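Local coordinates for phosphate-binding protein (Xanthomonas axonopodis pv. citri, PDB 5UB4), which probably serves as the periplasmic substrate-binding protein of an ABC transporter, capturing phosphate or a related phosphorus oxyanion between its two lobes, at residues A[64-69]-A[85-90]; A[91-96]-A[209-214]. All coordinates share one frame; numbering follows the deposited sequence.

Contact 1. Residues A[64-69]-A[85-90]. With PO4 (phosphate ion), chain D.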
ATOM      1  N   SER A  64       3.022  -4.155  -8.527  1.00 19.23           N
ATOM      2  CA  SER A  64       2.154  -2.975  -8.448  1.00 20.14           C
ATOM      3  C   SER A  64       1.841  -2.819  -6.986  1.00 20.70           C
ATOM      4  O   SER A  64       1.318  -3.725  -6.415  1.00 19.39           O
ATOM      5  CB  SER A  64       0.844  -3.151  -9.209  1.00 22.13           C
ATOM      6  OG  SER A  64       0.096  -1.909  -9.292  1.00 21.05           O
ATOM      7  N   GLU A  65       2.203  -1.693  -6.372  1.00 19.08           N
ATOM      8  CA  GLU A  65       2.079  -1.528  -4.898  1.00 22.44           C
ATOM      9  C   GLU A  65       1.637  -0.087  -4.609  1.00 21.44           C
ATOM     10  O   GLU A  65       1.830   0.788  -5.458  1.00 19.16           O
ATOM     11  CB  GLU A  65       3.443  -1.748  -4.231  1.00 23.71           C
ATOM     12  CG  GLU A  65       4.041  -3.129  -4.432  1.00 24.64           C
ATOM     13  CD  GLU A  65       3.337  -4.245  -3.653  1.00 27.05           C
ATOM     14  OE1 GLU A  65       2.523  -3.964  -2.763  1.00 24.63           O
ATOM     15  OE2 GLU A  65       3.625  -5.422  -3.921  1.00 27.15           O
ATOM     16  N   THR A  66       1.070   0.144  -3.422  1.00 21.87           N
ATOM     17  CA  THR A  66       0.788   1.497  -2.922  1.00 20.35           C
ATOM     18  C   THR A  66       2.137   2.129  -2.662  1.00 19.99           C
ATOM     19  O   THR A  66       3.122   1.426  -2.503  1.00 18.65           O
ATOM     20  CB  THR A  66      -0.037   1.501  -1.609  1.00 21.38           C
ATOM     21  OG1 THR A  66       0.677   0.804  -0.603  1.00 21.22           O
ATOM     22  CG2 THR A  66      -1.409   0.784  -1.803  1.00 20.96           C
ATOM     23  N   THR A  67       2.165   3.462  -2.617  1.00 19.73           N
ATOM     24  CA  THR A  67       3.401   4.171  -2.757  1.00 19.64           C
ATOM     25  C   THR A  67       4.330   4.062  -1.557  1.00 18.20           C
ATOM     26  O   THR A  67       5.538   4.103  -1.743  1.00 19.01           O
ATOM     27  CB  THR A  67       3.148   5.636  -3.094  1.00 21.01           C
ATOM     28  OG1 THR A  67       2.162   6.158  -2.194  1.00 20.84           O
ATOM     29  CG2 THR A  67       2.680   5.720  -4.517  1.00 21.58           C
ATOM     30  N   GLY A  68       3.801   3.872  -0.361  1.00 17.32           N
ATOM     31  CA  GLY A  68       4.666   3.690   0.837  1.00 17.63           C
ATOM     32  C   GLY A  68       5.422   2.369   0.758  1.00 18.39           C
ATOM     33  O   GLY A  68       6.650   2.318   0.888  1.00 17.23           O
ATOM     34  N   ALA A  69       4.690   1.280   0.525  1.00 18.99           N
ATOM     35  CA  ALA A  69       5.336  -0.020   0.301  1.00 18.72           C
ATOM     36  C   ALA A  69       6.367   0.031  -0.798  1.00 19.03           C
ATOM     37  O   ALA A  69       7.408  -0.620  -0.713  1.00 20.86           O
ATOM     38  CB  ALA A  69       4.289  -1.050  -0.034  1.00 18.96           C
ATOM     39  N   THR A  85       0.210   4.953 -11.035  1.00 19.65           N
ATOM     40  CA  THR A  85      -0.936   4.081 -11.261  1.00 21.04           C
ATOM     41  C   THR A  85      -2.142   4.713 -10.600  1.00 20.95           C
ATOM     42  O   THR A  85      -2.061   5.213  -9.462  1.00 20.96           O
ATOM     43  CB  THR A  85      -0.668   2.652 -10.702  1.00 23.01           C
ATOM     44  OG1 THR A  85       0.519   2.117 -11.308  1.00 23.98           O
ATOM     45  CG2 THR A  85      -1.780   1.701 -10.928  1.00 24.34           C
ATOM     46  N   GLU A  86      -3.263   4.669 -11.319  1.00 18.90           N
ATOM     47  CA  GLU A  86      -4.531   5.195 -10.835  1.00 21.00           C
ATOM     48  C   GLU A  86      -5.401   4.000 -10.589  1.00 20.52           C
ATOM     49  O   GLU A  86      -5.517   3.152 -11.493  1.00 22.92           O
ATOM     50  CB  GLU A  86      -5.135   6.091 -11.932  1.00 23.70           C
ATOM     51  CG  GLU A  86      -6.452   6.730 -11.567  1.00 25.42           C
ATOM     52  CD  GLU A  86      -7.078   7.388 -12.773  1.00 29.56           C
ATOM     53  OE1 GLU A  86      -6.545   8.458 -13.173  1.00 26.15           O
ATOM     54  OE2 GLU A  86      -8.078   6.818 -13.305  1.00 25.70           O
ATOM     55  N   ARG A  87      -5.988   3.900  -9.397  1.00 19.58           N
ATOM     56  CA  ARG A  87      -6.939   2.825  -9.066  1.00 21.21           C
ATOM     57  C   ARG A  87      -8.335   3.361  -8.634  1.00 22.49           C
ATOM     58  O   ARG A  87      -8.446   4.383  -7.970  1.00 25.04           O
ATOM     59  CB  ARG A  87      -6.351   1.966  -7.949  1.00 21.92           C
ATOM     60  CG  ARG A  87      -5.107   1.090  -8.300  1.00 20.82           C
ATOM     61  CD  ARG A  87      -4.525   0.461  -7.062  1.00 22.98           C
ATOM     62  NE  ARG A  87      -3.285  -0.296  -7.320  1.00 24.98           N
ATOM     63  CZ  ARG A  87      -2.561  -0.895  -6.373  1.00 25.90           C
ATOM     64  NH1 ARG A  87      -2.947  -0.875  -5.092  1.00 25.16           N
ATOM     65  NH2 ARG A  87      -1.441  -1.532  -6.700  1.00 25.57           N
ATOM     66  N   GLY A  88      -9.402   2.676  -9.019  1.00 24.00           N
ATOM     67  CA  GLY A  88     -10.768   3.161  -8.744  1.00 25.83           C
ATOM     68  C   GLY A  88     -11.014   4.583  -9.222  1.00 26.31           C
ATOM     69  O   GLY A  88     -11.758   5.293  -8.580  1.00 30.06           O
ATOM     70  N   GLY A  89     -10.320   5.034 -10.274  1.00 24.35           N
ATOM     71  CA  GLY A  89     -10.455   6.411 -10.752  1.00 26.26           C
ATOM     72  C   GLY A  89      -9.797   7.503  -9.934  1.00 28.97           C
ATOM     73  O   GLY A  89     -10.043   8.681 -10.163  1.00 27.11           O
ATOM     74  N   LEU A  90      -8.898   7.129  -9.019  1.00 27.90           N
ATOM     75  CA  LEU A  90      -8.298   8.089  -8.119  1.00 25.82           C
ATOM     76  C   LEU A  90      -6.806   7.990  -8.224  1.00 23.65           C
ATOM     77  O   LEU A  90      -6.215   6.898  -8.113  1.00 21.20           O
ATOM     78  CB  LEU A  90      -8.714   7.757  -6.672  1.00 26.44           C
ATOM     79  CG  LEU A  90     -10.199   7.852  -6.374  1.00 27.67           C
ATOM     80  CD1 LEU A  90     -10.459   7.369  -4.955  1.00 28.60           C
ATOM     81  CD2 LEU A  90     -10.765   9.268  -6.615  1.00 28.86           C
TER
HETATM   82  P   PO4 D 402      -2.285   0.060   1.765  1.00 27.25           P
HETATM   83  O1  PO4 D 402      -0.833  -0.129   1.406  1.00 24.71           O
HETATM   84  O2  PO4 D 402      -3.238  -0.458   0.704  1.00 26.57           O
HETATM   85  O3  PO4 D 402      -2.541   1.510   1.944  1.00 20.05           O
HETATM   86  O4  PO4 D 402      -2.535  -0.791   3.078  1.00 25.05           O
HETATM   87  O   HOH W   1      -2.551  -1.378  -9.773  1.00 18.63           O
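This contact belongs to the ligand cleft of a periplasmic-binding-protein fold: strand 62-66 runs into the N-terminus of helix 67-75, and the side chain of R87, near the end of strand 79-87, reaches across to it. The two strand segments cross at 72° with their axes 9.3 Å apart, a gap that arginine is long enough to span. R87 itself opens a type I' turn to L90, where G88 and G89 readily adopt positive phi. Its side chain runs straight from CG to NE and ends with its guanidinium edge against S64. NH2 gives a hydrogen bond to S64 OG at 3.0 Å, and OG lies only 2° out of the guanidinium plane. Water 1 closes a ring on the same edge, accepting from R87 NE at 2.8 Å and donating to S64 OG at 2.7 Å. Serine suits this spot: its hydroxyl, anti to the backbone N (chi1 -171°), is small enough to take both bonds and probably hydrogen-bonds E214 as well. A cation-pi contact with F249 further holds the guanidinium. At the cleft, the CG2 methyl of T66 wedges between R87 and the bound phosphate ion, 4.0 Å from R87 NH1 and 3.3 Å from phosphate O2. The T66 hydroxyl pairs with that of T124 and also holds the ion, which S123, T124, S125 and K164 bind too. The phosphate, probably from the crystallisation liquor, takes a hydrogen bond from T66 OG1 to its O1 at 2.7 Å.

Contact 2. Residues A[91-96]-A[209-214]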
ATOM      1  N   ARG A  91      -6.191   9.134  -8.400  1.00 22.61           N
ATOM      2  CA  ARG A  91      -4.762   9.203  -8.422  1.00 24.59           C
ATOM      3  C   ARG A  91      -4.145   9.230  -7.019  1.00 23.10           C
ATOM      4  O   ARG A  91      -2.971   8.865  -6.902  1.00 23.18           O
ATOM      5  CB  ARG A  91      -4.352  10.433  -9.178  1.00 26.94           C
ATOM      6  CG  ARG A  91      -4.783  10.334 -10.633  1.00 32.09           C
ATOM      7  CD  ARG A  91      -3.979  11.221 -11.569  1.00 35.39           C
ATOM      8  NE  ARG A  91      -4.426  10.936 -12.940  1.00 43.92           N
ATOM      9  CZ  ARG A  91      -4.129  11.681 -14.002  1.00 50.27           C
ATOM     10  NH1 ARG A  91      -3.348  12.777 -13.870  1.00 51.29           N
ATOM     11  NH2 ARG A  91      -4.605  11.331 -15.200  1.00 48.06           N
ATOM     12  N   ASP A  92      -4.885   9.745  -6.026  1.00 19.29           N
ATOM     13  CA  ASP A  92      -4.355   9.990  -4.644  1.00 22.59           C
ATOM     14  C   ASP A  92      -5.142   9.251  -3.604  1.00 22.06           C
ATOM     15  O   ASP A  92      -6.269   8.845  -3.844  1.00 25.36           O
ATOM     16  CB  ASP A  92      -4.377  11.493  -4.281  1.00 22.93           C
ATOM     17  CG  ASP A  92      -3.222  12.308  -4.911  1.00 22.85           C
ATOM     18  OD1 ASP A  92      -2.485  11.841  -5.797  1.00 23.31           O
ATOM     19  OD2 ASP A  92      -3.015  13.443  -4.472  1.00 25.50           O
ATOM     20  N   PHE A  93      -4.533   9.045  -2.440  1.00 21.29           N
ATOM     21  CA  PHE A  93      -5.303   8.713  -1.260  1.00 21.94           C
ATOM     22  C   PHE A  93      -4.632   9.306  -0.001  1.00 20.79           C
ATOM     23  O   PHE A  93      -3.531   9.883  -0.069  1.00 18.38           O
ATOM     24  CB  PHE A  93      -5.624   7.180  -1.169  1.00 21.84           C
ATOM     25  CG  PHE A  93      -4.463   6.274  -0.805  1.00 20.73           C
ATOM     26  CD1 PHE A  93      -3.145   6.660  -0.942  1.00 21.15           C
ATOM     27  CD2 PHE A  93      -4.726   4.939  -0.415  1.00 19.63           C
ATOM     28  CE1 PHE A  93      -2.109   5.800  -0.638  1.00 22.72           C
ATOM     29  CE2 PHE A  93      -3.699   4.092  -0.086  1.00 20.99           C
ATOM     30  CZ  PHE A  93      -2.378   4.525  -0.200  1.00 21.70           C
ATOM     31  N   HIS A  94      -5.323   9.158   1.121  1.00 18.45           N
ATOM     32  CA  HIS A  94      -4.852   9.637   2.373  1.00 19.69           C
ATOM     33  C   HIS A  94      -5.347   8.777   3.506  1.00 19.45           C
ATOM     34  O   HIS A  94      -6.200   7.962   3.323  1.00 18.69           O
ATOM     35  CB  HIS A  94      -5.203  11.109   2.542  1.00 20.89           C
ATOM     36  CG  HIS A  94      -6.642  11.375   2.738  1.00 20.98           C
ATOM     37  ND1 HIS A  94      -7.501  11.699   1.710  1.00 21.46           N
ATOM     38  CD2 HIS A  94      -7.367  11.440   3.877  1.00 20.46           C
ATOM     39  CE1 HIS A  94      -8.702  11.912   2.207  1.00 20.67           C
ATOM     40  NE2 HIS A  94      -8.639  11.764   3.516  1.00 21.26           N
ATOM     41  N   THR A  95      -4.682   8.897   4.642  1.00 19.04           N
ATOM     42  CA  THR A  95      -5.048   8.166   5.836  1.00 18.50           C
ATOM     43  C   THR A  95      -6.051   8.957   6.669  1.00 18.96           C
ATOM     44  O   THR A  95      -5.876  10.167   6.857  1.00 19.01           O
ATOM     45  CB  THR A  95      -3.780   7.782   6.598  1.00 17.19           C
ATOM     46  OG1 THR A  95      -3.199   6.653   5.919  1.00 16.88           O
ATOM     47  CG2 THR A  95      -4.094   7.412   7.986  1.00 17.84           C
ATOM     48  N   LEU A  96      -7.091   8.283   7.147  1.00 20.41           N
ATOM     49  CA  LEU A  96      -7.916   8.867   8.203  1.00 24.08           C
ATOM     50  C   LEU A  96      -7.804   8.095   9.504  1.00 21.58           C
ATOM     51  O   LEU A  96      -7.478   6.910   9.511  1.00 22.83           O
ATOM     52  CB  LEU A  96      -9.343   9.144   7.751  1.00 27.55           C
ATOM     53  CG  LEU A  96     -10.031   8.035   6.999  1.00 30.50           C
ATOM     54  CD1 LEU A  96     -10.291   6.943   8.003  1.00 31.45           C
ATOM     55  CD2 LEU A  96     -11.319   8.504   6.316  1.00 30.89           C
ATOM     56  N   VAL A 209      -1.163  11.296  -0.704  1.00 20.03           N
ATOM     57  CA  VAL A 209      -0.006  10.851  -1.465  1.00 18.32           C
ATOM     58  C   VAL A 209      -0.559  10.168  -2.735  1.00 20.14           C
ATOM     59  O   VAL A 209      -1.746   9.790  -2.780  1.00 17.37           O
ATOM     60  CB  VAL A 209       0.924   9.915  -0.641  1.00 19.15           C
ATOM     61  CG1 VAL A 209       1.486  10.615   0.600  1.00 19.86           C
ATOM     62  CG2 VAL A 209       0.196   8.624  -0.275  1.00 20.27           C
ATOM     63  N   PRO A 210       0.298   9.986  -3.770  1.00 20.42           N
ATOM     64  CA  PRO A 210      -0.156   9.203  -4.907  1.00 23.24           C
ATOM     65  C   PRO A 210      -0.496   7.784  -4.469  1.00 24.06           C
ATOM     66  O   PRO A 210       0.190   7.216  -3.609  1.00 24.48           O
ATOM     67  CB  PRO A 210       1.039   9.216  -5.885  1.00 22.07           C
ATOM     68  CG  PRO A 210       1.962  10.263  -5.364  1.00 23.78           C
ATOM     69  CD  PRO A 210       1.733  10.305  -3.870  1.00 23.97           C
ATOM     70  N   ARG A 211      -1.550   7.253  -5.056  1.00 23.94           N
ATOM     71  CA  ARG A 211      -2.173   6.023  -4.607  1.00 28.12           C
ATOM     72  C   ARG A 211      -1.302   4.777  -4.828  1.00 25.71           C
ATOM     73  O   ARG A 211      -1.162   3.942  -3.956  1.00 25.56           O
ATOM     74  CB  ARG A 211      -3.516   5.883  -5.322  1.00 33.59           C
ATOM     75  CG  ARG A 211      -4.105   4.510  -5.300  1.00 37.54           C
ATOM     76  CD  ARG A 211      -4.815   4.167  -4.005  1.00 37.77           C
ATOM     77  NE  ARG A 211      -6.202   4.316  -4.378  1.00 34.30           N
ATOM     78  CZ  ARG A 211      -7.150   3.407  -4.310  1.00 29.59           C
ATOM     79  NH1 ARG A 211      -6.941   2.215  -3.773  1.00 32.99           N
ATOM     80  NH2 ARG A 211      -8.362   3.732  -4.793  1.00 31.19           N
ATOM     81  N   ALA A 212      -0.729   4.638  -6.010  1.00 22.71           N
ATOM     82  CA  ALA A 212       0.042   3.414  -6.353  1.00 22.94           C
ATOM     83  C   ALA A 212       1.026   3.699  -7.470  1.00 20.99           C
ATOM     84  O   ALA A 212       0.954   4.762  -8.132  1.00 17.61           O
ATOM     85  CB  ALA A 212      -0.920   2.261  -6.719  1.00 21.07           C
ATOM     86  N   VAL A 213       1.951   2.758  -7.626  1.00 19.99           N
ATOM     87  CA  VAL A 213       3.038   2.854  -8.567  1.00 20.07           C
ATOM     88  C   VAL A 213       3.436   1.461  -9.053  1.00 21.65           C
ATOM     89  O   VAL A 213       3.387   0.479  -8.273  1.00 19.75           O
ATOM     90  CB  VAL A 213       4.248   3.596  -7.914  1.00 21.36           C
ATOM     91  CG1 VAL A 213       4.759   2.837  -6.719  1.00 22.24           C
ATOM     92  CG2 VAL A 213       5.368   3.874  -8.903  1.00 19.88           C
ATOM     93  N   GLU A 214       3.824   1.363 -10.338  1.00 20.93           N
ATOM     94  CA  GLU A 214       4.397   0.132 -10.909  1.00 21.26           C
ATOM     95  C   GLU A 214       5.880   0.244 -10.677  1.00 22.37           C
ATOM     96  O   GLU A 214       6.513   1.275 -11.064  1.00 20.43           O
ATOM     97  CB  GLU A 214       4.112   0.025 -12.423  1.00 21.52           C
ATOM     98  CG  GLU A 214       2.610   0.095 -12.731  1.00 21.37           C
ATOM     99  CD  GLU A 214       1.860  -0.899 -11.858  1.00 24.37           C
ATOM    100  OE1 GLU A 214       2.194  -2.140 -11.945  1.00 22.81           O
ATOM    101  OE2 GLU A 214       1.028  -0.440 -11.008  1.00 24.48           O
TER
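Two backbone bonds join F93 and V209 as an antiparallel hydrogen-bonded pair: V209 N gives to F93 O at 2.8 Å, and F93 N returns a bond to V209 O at 2.9 Å. A third, from R211 N to R91 O, is also 2.8 Å long, but its donor is tilted 29° from the carbonyl plane. P210 has no N-H to offer, which suits the non-hydrogen-bonded place opposite D92; the CA atoms of D92 and P210 come within 4.3 Å of each other, and the CA of P210 lies against R91 O. The carboxylate of D92 leans over this pair, OD1 near P210 CA, and finds its salt-bridge partner in R264. Around these bonds the F93 ring does most of the packing. Set between its backbone N and carbonyl carbon (chi1 73°), it meets V209 CG2 at an edge, CE1 to CG2 3.7 Å, while R211 CD sits over one face in a CH-pi contact, 4.0 Å from the ring centroid. Bends at chi2 and chi3 bring that methylene over the ring, and the guanidinium beyond is only 15° from parallel to it. R211 NE is buried here without a partner. Farther out, N183 and V184 of helix 183-186 and T124 and S125 of helix 124-136 touch F93, whereas P210 and R211 pack on M84 and R87 of strand 79-87.

Contacts 1 and 2 follow in series along the chain, since strand 79-87 leads through its turn into strand 92-100, and their centres are about 6 Å apart. Strand 209-217 ties them together, pairing antiparallel with strands 62-66, 79-87 and 92-100. From contact 2, E214 OE2 lies close to two hydroxyls of contact 1, 2.6 Å from T85 OG1 and an unusually short 2.4 Å from S64 OG, probably hydrogen-bonding each. T67 adds a hydrogen bond to the carbonyl of P210. Both contacts border the phosphate pocket, contact 1 through the T66 hydroxyl and contact 2 through F93, whose CE2 lies 3.5 Å from phosphate O3.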